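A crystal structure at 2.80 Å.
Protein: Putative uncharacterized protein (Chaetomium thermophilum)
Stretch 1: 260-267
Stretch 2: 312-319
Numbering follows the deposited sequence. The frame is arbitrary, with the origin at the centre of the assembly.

Stretch 1 260-267: MICQIFLL
Stretch 2 (312-319) RLVQTSAG

Residues 260-267 are helical, with phi/psi near -62/-42 through Phe-265 and i-to-i+4 bonds such as Phe-265 N to Ile-261 O (2.9 Å). Residues 312-315 continue a second helix that begins earlier in the chain; Thr-316 N still bonds Arg-312 O (2.9 Å), and Gly-319 N turns back to Thr-316 O (2.5 Å). The two stretches run in the same general direction, Cys-262 CA lying 5.7 Å from Leu-313 CA and Leu-266 CA 6.7 Å from Thr-316 CA. No hydrogen bond crosses; packing buries 403 Å², both sides summed.

Leu-313 (m, t) is the centre: its CD2 lies 3.7 Å from Cys-262 CA, 3.7 Å from Cys-262 SG and 3.7 Å from Phe-265 CB, and 4.3 Å from Ile-261 CG2 (Ile-261 m, t). Ile-261, Cys-262, Phe-265 and Leu-313 are all buried, and their largely apolar surfaces suit a contact with no crossing hydrogen bond. Phe-265 (t, chi2 -88°) lays a ring face against Leu-313 CB, 4.1 Å from the ring centroid and 5° off the normal. Cys-262 (m), at the closer of the two register pairs, points its CA-to-CB bond sideways; its SG sits over one face of the Arg-312 guanidinium, 3.7 Å from Arg-312 NE (Arg-312 m, t, p, chi4 -178°).

Thr-316 (p) satisfies its hydroxyl within its own stretch, OG1 donating to Leu-313 O (2.6 Å), while its CG2 meets Cys-262 CB at 3.9 Å. Leu-266 (t, t) places CD1 3.6 Å from Gly-319 CA, where an ideal CB would clash with that methyl.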

ATOM      1  N   MET A 260      40.994 -20.230  15.307  1.00 27.17           N
ATOM      2  CA  MET A 260      41.190 -21.670  15.166  1.00 27.79           C
ATOM      3  C   MET A 260      40.222 -22.259  14.145  1.00 26.51           C
ATOM      4  O   MET A 260      40.617 -23.056  13.285  1.00 26.89           O
ATOM      5  CB  MET A 260      41.022 -22.350  16.525  1.00 29.89           C
ATOM      6  CG  MET A 260      41.440 -23.810  16.539  1.00 32.84           C
ATOM      7  SD  MET A 260      41.329 -24.559  18.173  1.00 36.02           S
ATOM      8  CE  MET A 260      42.630 -23.692  19.044  1.00 35.88           C
ATOM      9  N   ILE A 261      38.945 -21.874  14.221  1.00 16.95           N
ATOM     10  CA  ILE A 261      37.957 -22.417  13.295  1.00 16.64           C
ATOM     11  C   ILE A 261      38.267 -21.984  11.869  1.00 15.95           C
ATOM     12  O   ILE A 261      38.094 -22.759  10.924  1.00 16.18           O
ATOM     13  CB  ILE A 261      36.534 -22.002  13.710  1.00 16.82           C
ATOM     14  CG1 ILE A 261      36.196 -22.575  15.088  1.00 19.69           C
ATOM     15  CG2 ILE A 261      35.519 -22.489  12.670  1.00 16.96           C
ATOM     16  CD1 ILE A 261      34.866 -22.105  15.649  1.00 20.44           C
ATOM     17  N   CYS A 262      38.703 -20.737  11.682  1.00 16.56           N
ATOM     18  CA  CYS A 262      39.103 -20.300  10.349  1.00 18.05           C
ATOM     19  C   CYS A 262      40.273 -21.126   9.833  1.00 19.49           C
ATOM     20  O   CYS A 262      40.326 -21.475   8.646  1.00 19.99           O
ATOM     21  CB  CYS A 262      39.464 -18.817  10.361  1.00 16.35           C
ATOM     22  SG  CYS A 262      38.041 -17.739  10.561  1.00 17.13           S
ATOM     23  N   GLN A 263      41.224 -21.450  10.709  1.00 19.50           N
ATOM     24  CA  GLN A 263      42.367 -22.253  10.290  1.00 20.03           C
ATOM     25  C   GLN A 263      41.928 -23.643   9.848  1.00 20.10           C
ATOM     26  O   GLN A 263      42.260 -24.086   8.744  1.00 19.34           O
ATOM     27  CB  GLN A 263      43.384 -22.335  11.423  1.00 21.08           C
ATOM     28  CG  GLN A 263      44.441 -21.263  11.336  1.00 22.52           C
ATOM     29  CD  GLN A 263      45.547 -21.636  10.379  1.00 24.23           C
ATOM     30  OE1 GLN A 263      46.405 -22.449  10.707  1.00 26.46           O
ATOM     31  NE2 GLN A 263      45.530 -21.053   9.187  1.00 23.02           N
ATOM     32  N   ILE A 264      41.177 -24.346  10.698  1.00 17.19           N
ATOM     33  CA  ILE A 264      40.678 -25.667  10.320  1.00 18.10           C
ATOM     34  C   ILE A 264      39.891 -25.581   9.017  1.00 17.86           C
ATOM     35  O   ILE A 264      40.045 -26.420   8.119  1.00 18.52           O
ATOM     36  CB  ILE A 264      39.828 -26.261  11.459  1.00 18.73           C
ATOM     37  CG1 ILE A 264      40.673 -26.413  12.727  1.00 19.12           C
ATOM     38  CG2 ILE A 264      39.232 -27.608  11.041  1.00 19.87           C
ATOM     39  CD1 ILE A 264      39.886 -26.848  13.953  1.00 19.81           C
ATOM     40  N   PHE A 265      39.041 -24.560   8.895  1.00 19.23           N
ATOM     41  CA  PHE A 265      38.222 -24.388   7.701  1.00 19.16           C
ATOM     42  C   PHE A 265      39.077 -24.192   6.458  1.00 19.74           C
ATOM     43  O   PHE A 265      38.703 -24.641   5.368  1.00 19.49           O
ATOM     44  CB  PHE A 265      37.286 -23.195   7.903  1.00 18.40           C
ATOM     45  CG  PHE A 265      36.369 -22.925   6.744  1.00 18.52           C
ATOM     46  CD1 PHE A 265      36.773 -22.115   5.696  1.00 15.28           C
ATOM     47  CD2 PHE A 265      35.093 -23.461   6.716  1.00 19.27           C
ATOM     48  CE1 PHE A 265      35.930 -21.857   4.636  1.00 15.17           C
ATOM     49  CE2 PHE A 265      34.244 -23.205   5.655  1.00 20.63           C
ATOM     50  CZ  PHE A 265      34.664 -22.402   4.615  1.00 15.63           C
ATOM     51  N   LEU A 266      40.226 -23.533   6.598  1.00 23.15           N
ATOM     52  CA  LEU A 266      41.050 -23.202   5.444  1.00 25.08           C
ATOM     53  C   LEU A 266      41.887 -24.391   4.983  1.00 28.19           C
ATOM     54  O   LEU A 266      41.982 -24.654   3.779  1.00 29.52           O
ATOM     55  CB  LEU A 266      41.945 -22.011   5.787  1.00 26.06           C
ATOM     56  CG  LEU A 266      42.984 -21.552   4.765  1.00 27.86           C
ATOM     57  CD1 LEU A 266      43.218 -20.066   4.927  1.00 27.02           C
ATOM     58  CD2 LEU A 266      44.305 -22.302   4.934  1.00 29.89           C
ATOM     59  N   LEU A 267      42.497 -25.117   5.914  1.00 46.25           N
ATOM     60  CA  LEU A 267      43.423 -26.190   5.573  1.00 49.31           C
ATOM     61  C   LEU A 267      42.726 -27.496   5.206  1.00 49.58           C
ATOM     62  O   LEU A 267      43.414 -28.497   4.979  1.00 52.11           O
ATOM     63  CB  LEU A 267      44.389 -26.435   6.737  1.00 49.25           C
ATOM     64  CG  LEU A 267      45.424 -25.334   6.970  1.00 48.73           C
ATOM     65  CD1 LEU A 267      45.430 -24.903   8.427  1.00 48.87           C
ATOM     66  CD2 LEU A 267      46.807 -25.799   6.546  1.00 49.60           C
ATOM     67  N   ARG A 312      33.914 -14.306   8.440  1.00 15.39           N
ATOM     68  CA  ARG A 312      35.348 -14.581   8.409  1.00 17.44           C
ATOM     69  C   ARG A 312      35.657 -15.804   7.552  1.00 17.03           C
ATOM     70  O   ARG A 312      36.583 -15.784   6.734  1.00 16.90           O
ATOM     71  CB  ARG A 312      35.877 -14.781   9.828  1.00 18.82           C
ATOM     72  CG  ARG A 312      36.123 -13.488  10.583  1.00 19.37           C
ATOM     73  CD  ARG A 312      37.031 -13.717  11.780  1.00 19.75           C
ATOM     74  NE  ARG A 312      38.350 -14.194  11.381  1.00 19.52           N
ATOM     75  CZ  ARG A 312      39.322 -14.500  12.233  1.00 20.51           C
ATOM     76  NH1 ARG A 312      39.127 -14.380  13.540  1.00 21.55           N
ATOM     77  NH2 ARG A 312      40.493 -14.927  11.778  1.00 20.43           N
ATOM     78  N   LEU A 313      34.892 -16.882   7.734  1.00 13.65           N
ATOM     79  CA  LEU A 313      35.080 -18.071   6.909  1.00 13.77           C
ATOM     80  C   LEU A 313      34.886 -17.746   5.436  1.00 13.56           C
ATOM     81  O   LEU A 313      35.590 -18.287   4.575  1.00 13.61           O
ATOM     82  CB  LEU A 313      34.110 -19.174   7.338  1.00 14.38           C
ATOM     83  CG  LEU A 313      34.238 -19.713   8.764  1.00 14.83           C
ATOM     84  CD1 LEU A 313      33.289 -20.887   8.962  1.00 22.95           C
ATOM     85  CD2 LEU A 313      35.664 -20.122   9.075  1.00 14.76           C
ATOM     86  N   VAL A 314      33.935 -16.864   5.124  1.00 13.47           N
ATOM     87  CA  VAL A 314      33.747 -16.478   3.730  1.00 13.35           C
ATOM     88  C   VAL A 314      34.955 -15.708   3.209  1.00 13.09           C
ATOM     89  O   VAL A 314      35.270 -15.784   2.015  1.00 13.14           O
ATOM     90  CB  VAL A 314      32.450 -15.666   3.567  1.00 13.45           C
ATOM     91  CG1 VAL A 314      32.312 -15.151   2.132  1.00 13.38           C
ATOM     92  CG2 VAL A 314      31.249 -16.514   3.944  1.00 13.94           C
ATOM     93  N   GLN A 315      35.653 -14.962   4.070  1.00 14.53           N
ATOM     94  CA  GLN A 315      36.782 -14.157   3.610  1.00 17.04           C
ATOM     95  C   GLN A 315      38.114 -14.894   3.668  1.00 21.14           C
ATOM     96  O   GLN A 315      39.102 -14.391   3.122  1.00 20.58           O
ATOM     97  CB  GLN A 315      36.910 -12.858   4.417  1.00 16.59           C
ATOM     98  CG  GLN A 315      35.635 -12.392   5.073  1.00 15.78           C
ATOM     99  CD  GLN A 315      35.641 -10.920   5.419  1.00 14.44           C
ATOM    100  OE1 GLN A 315      34.633 -10.232   5.259  1.00 13.72           O
ATOM    101  NE2 GLN A 315      36.768 -10.432   5.921  1.00 14.44           N
ATOM    102  N   THR A 316      38.176 -16.063   4.309  1.00 22.51           N
ATOM    103  CA  THR A 316      39.400 -16.857   4.271  1.00 28.60           C
ATOM    104  C   THR A 316      39.699 -17.403   2.882  1.00 31.11           C
ATOM    105  O   THR A 316      40.780 -17.964   2.678  1.00 32.14           O
ATOM    106  CB  THR A 316      39.324 -18.029   5.259  1.00 31.69           C
ATOM    107  OG1 THR A 316      38.144 -18.807   5.006  1.00 31.52           O
ATOM    108  CG2 THR A 316      39.318 -17.529   6.695  1.00 32.55           C
ATOM    109  N   SER A 317      38.774 -17.248   1.930  1.00 59.69           N
ATOM    110  CA  SER A 317      38.961 -17.802   0.592  1.00 65.61           C
ATOM    111  C   SER A 317      40.321 -17.430   0.016  1.00 72.89           C
ATOM    112  O   SER A 317      41.005 -18.273  -0.578  1.00 73.77           O
ATOM    113  CB  SER A 317      37.842 -17.314  -0.325  1.00 63.92           C
ATOM    114  OG  SER A 317      36.576 -17.626   0.230  1.00 63.06           O
ATOM    115  N   ALA A 318      40.728 -16.173   0.176  1.00 80.63           N
ATOM    116  CA  ALA A 318      42.040 -15.734  -0.278  1.00 86.07           C
ATOM    117  C   ALA A 318      43.165 -16.187   0.642  1.00 92.08           C
ATOM    118  O   ALA A 318      44.331 -15.882   0.361  1.00 83.00           O
ATOM    119  CB  ALA A 318      42.062 -14.210  -0.408  1.00 81.46           C
ATOM    120  N   GLY A 319      42.855 -16.900   1.719  1.00 61.19           N
ATOM    121  CA  GLY A 319      43.866 -17.363   2.651  1.00 64.07           C
ATOM    122  C   GLY A 319      44.781 -18.415   2.054  1.00 63.41           C
ATOM    123  O   GLY A 319      44.564 -18.880   0.935  1.00 61.46           O
TER